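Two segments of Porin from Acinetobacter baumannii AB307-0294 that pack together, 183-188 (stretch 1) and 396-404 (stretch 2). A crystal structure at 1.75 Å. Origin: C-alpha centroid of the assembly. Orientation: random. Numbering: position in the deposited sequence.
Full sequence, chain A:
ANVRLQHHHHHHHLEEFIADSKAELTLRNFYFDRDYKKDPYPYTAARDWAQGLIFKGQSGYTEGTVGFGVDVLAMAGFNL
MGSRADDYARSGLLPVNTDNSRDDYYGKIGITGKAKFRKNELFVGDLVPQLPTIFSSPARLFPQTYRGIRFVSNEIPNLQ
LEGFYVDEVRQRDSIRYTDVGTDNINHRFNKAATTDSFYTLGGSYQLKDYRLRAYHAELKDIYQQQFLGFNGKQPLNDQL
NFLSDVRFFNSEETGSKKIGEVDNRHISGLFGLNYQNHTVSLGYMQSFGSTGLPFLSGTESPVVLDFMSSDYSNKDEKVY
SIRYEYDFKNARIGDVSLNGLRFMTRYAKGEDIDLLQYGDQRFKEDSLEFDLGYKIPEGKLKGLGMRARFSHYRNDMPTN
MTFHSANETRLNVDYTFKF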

# COMPACT_ATOMS: atom_id res chain seq x y z
N ASP A 183 12.91 -1.15 6.02
CA ASP A 183 12.84 -0.28 7.18
C ASP A 183 12.92 -1.21 8.44
O ASP A 183 12.84 -2.49 8.32
CB ASP A 183 11.51 0.43 7.21
CG ASP A 183 11.43 1.55 6.14
OD1 ASP A 183 12.42 2.17 5.90
OD2 ASP A 183 10.31 1.73 5.66
N ASN A 184 13.14 -0.57 9.60
CA ASN A 184 13.15 -1.38 10.86
C ASN A 184 11.97 -0.90 11.67
O ASN A 184 12.00 0.15 12.26
CB ASN A 184 14.49 -1.21 11.55
CG ASN A 184 14.74 -2.35 12.59
OD1 ASN A 184 14.06 -3.40 12.45
ND2 ASN A 184 15.61 -2.11 13.51
N ILE A 185 10.90 -1.60 11.66
CA ILE A 185 9.65 -1.18 12.31
C ILE A 185 9.64 -1.74 13.74
O ILE A 185 9.82 -3.00 13.86
CB ILE A 185 8.46 -1.67 11.50
CG1 ILE A 185 8.49 -0.92 10.15
CG2 ILE A 185 7.16 -1.42 12.22
CD1 ILE A 185 7.72 -1.65 9.16
N ASN A 186 9.50 -0.91 14.76
CA ASN A 186 9.49 -1.47 16.12
C ASN A 186 10.68 -2.33 16.44
O ASN A 186 10.59 -3.26 17.25
CB ASN A 186 8.21 -2.24 16.47
CG ASN A 186 6.94 -1.41 16.24
OD1 ASN A 186 6.95 -0.17 16.31
ND2 ASN A 186 5.84 -2.06 15.89
N HIS A 187 11.87 -1.91 15.91
CA HIS A 187 13.09 -2.68 16.13
C HIS A 187 12.93 -4.18 15.89
O HIS A 187 13.61 -4.98 16.62
CB HIS A 187 13.62 -2.42 17.51
CG HIS A 187 13.84 -0.98 17.85
ND1 HIS A 187 14.92 -0.33 17.37
CD2 HIS A 187 13.06 -0.00 18.47
CE1 HIS A 187 14.91 0.96 17.72
NE2 HIS A 187 13.78 1.18 18.38
N ARG A 188 12.21 -4.52 14.87
CA ARG A 188 11.88 -5.90 14.49
C ARG A 188 13.11 -6.75 14.15
O ARG A 188 13.26 -7.95 14.51
CB ARG A 188 10.89 -5.86 13.36
CG ARG A 188 10.33 -7.13 12.85
CD ARG A 188 9.16 -6.79 11.89
NE ARG A 188 8.08 -6.12 12.56
CZ ARG A 188 6.98 -5.54 12.01
NH1 ARG A 188 6.87 -5.51 10.70
NH2 ARG A 188 6.08 -4.96 12.62
N ASP A 396 0.19 -0.01 23.97
CA ASP A 396 0.86 0.12 25.24
C ASP A 396 2.40 -0.12 25.01
O ASP A 396 3.13 -0.52 25.92
CB ASP A 396 0.28 -0.83 26.28
CG ASP A 396 0.47 -2.33 25.99
OD1 ASP A 396 0.93 -2.67 24.84
OD2 ASP A 396 0.08 -3.19 26.82
N MET A 397 2.86 0.15 23.84
CA MET A 397 4.26 -0.09 23.46
C MET A 397 5.14 1.02 23.98
O MET A 397 4.70 2.16 24.18
CB MET A 397 4.44 -0.24 21.90
CG MET A 397 3.72 -1.40 21.44
SD MET A 397 4.19 -1.58 19.57
CE MET A 397 2.67 -2.07 18.98
N PRO A 398 6.44 0.81 24.11
CA PRO A 398 7.33 1.78 24.57
C PRO A 398 7.56 2.93 23.59
O PRO A 398 7.25 2.86 22.40
CB PRO A 398 8.64 1.03 24.80
CG PRO A 398 8.21 -0.41 24.75
CD PRO A 398 7.01 -0.50 23.98
N THR A 399 7.99 4.02 24.15
CA THR A 399 8.11 5.25 23.36
C THR A 399 9.17 5.28 22.27
O THR A 399 9.16 6.17 21.42
CB THR A 399 8.27 6.52 24.31
OG1 THR A 399 9.48 6.36 24.96
CG2 THR A 399 7.13 6.54 25.23
N ASN A 400 10.10 4.30 22.21
CA ASN A 400 11.12 4.26 21.21
C ASN A 400 10.62 3.43 20.00
O ASN A 400 11.44 3.15 19.07
CB ASN A 400 12.37 3.71 21.76
CG ASN A 400 12.24 2.23 22.27
OD1 ASN A 400 11.23 1.88 22.83
ND2 ASN A 400 13.29 1.43 22.13
N MET A 401 9.38 3.02 19.97
CA MET A 401 8.84 2.18 18.87
C MET A 401 8.37 3.07 17.72
O MET A 401 8.41 4.31 17.82
CB MET A 401 7.74 1.32 19.36
CG MET A 401 8.28 0.26 20.39
SD MET A 401 9.49 -0.83 19.70
CE MET A 401 10.36 -1.27 21.25
N THR A 402 7.91 2.48 16.63
CA THR A 402 7.58 3.23 15.42
C THR A 402 6.22 3.80 15.49
O THR A 402 5.98 4.88 14.95
CB THR A 402 7.70 2.24 14.24
OG1 THR A 402 9.04 1.76 14.15
CG2 THR A 402 7.34 2.94 12.92
N PHE A 403 5.27 3.12 16.10
CA PHE A 403 3.84 3.58 16.09
C PHE A 403 3.46 3.97 17.50
O PHE A 403 3.77 3.22 18.48
CB PHE A 403 2.94 2.50 15.53
CG PHE A 403 3.30 2.12 14.11
CD1 PHE A 403 3.16 3.09 13.10
CD2 PHE A 403 3.80 0.88 13.81
CE1 PHE A 403 3.40 2.69 11.73
CE2 PHE A 403 4.09 0.55 12.50
CZ PHE A 403 3.95 1.48 11.47
N HIS A 404 2.78 5.09 17.63
CA HIS A 404 2.41 5.68 18.89
C HIS A 404 0.86 5.89 18.93
O HIS A 404 0.30 6.11 17.86
CB HIS A 404 3.05 7.07 18.96
CG HIS A 404 4.54 7.00 18.89
ND1 HIS A 404 5.29 7.03 20.02
CD2 HIS A 404 5.41 6.99 17.86
CE1 HIS A 404 6.57 6.89 19.71
NE2 HIS A 404 6.65 6.77 18.40

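Two irregular segments of one porin chain, far apart in sequence, meet here without forming a shared sheet. Their backbones come closest at Asn186 and Met401, with the CA atoms 4.6 Å apart.

The two shortest hydrogen bonds form a reciprocal pair between Asn186 and Thr402. Asn186 N donates to Thr402 OG1 at 2.8 Å, almost linearly. Thr402 N donates to Asn186 OD1, also at 2.8 Å. Each residue thus offers a backbone NH and accepts with its side chain. The rotamers suit this exchange. Thr402 has chi1 at -62° (m), and its CA-to-CB bond points toward stretch 1, so OG1 faces the amide of Asn186. The CA-to-CB bond of Asn186 points sideways, but chi1 at -54° (m) and chi2 at -28° bring OD1 to the Thr402 amide. Asn186 ND2 is hydrogen-bonded elsewhere in the structure, so both ends of the amide group are used. Phe403 N is less fortunate: it lies 3.7 Å from Asn186 OD1 and is buried without a partner.

His187 makes the third bond. Its chi1 of -55° (m) and chi2 of -77° carry the ring end closer to stretch 2, where His187 NE2 donates to Asn400 O at 3.1 Å. The angle of 136° is well short of linear. Asn400 lies within a type I turn from Pro398 to Met401, closed by Met401 N to Pro398 O at 3.2 Å. Met401 SD approaches the edge of the His187 ring, 3.9 Å from its CD2. Both chi1 and chi2 of Met401 are m, so its side chain is bent rather than extended.

Ile185 adds an apolar contact. Ile185 CG2 lies 3.7 Å from Phe403 CE2. The Phe403 ring, with chi1 at -60° (m), also has Asn186 ND2 near its edge, 4.1 Å from CD2.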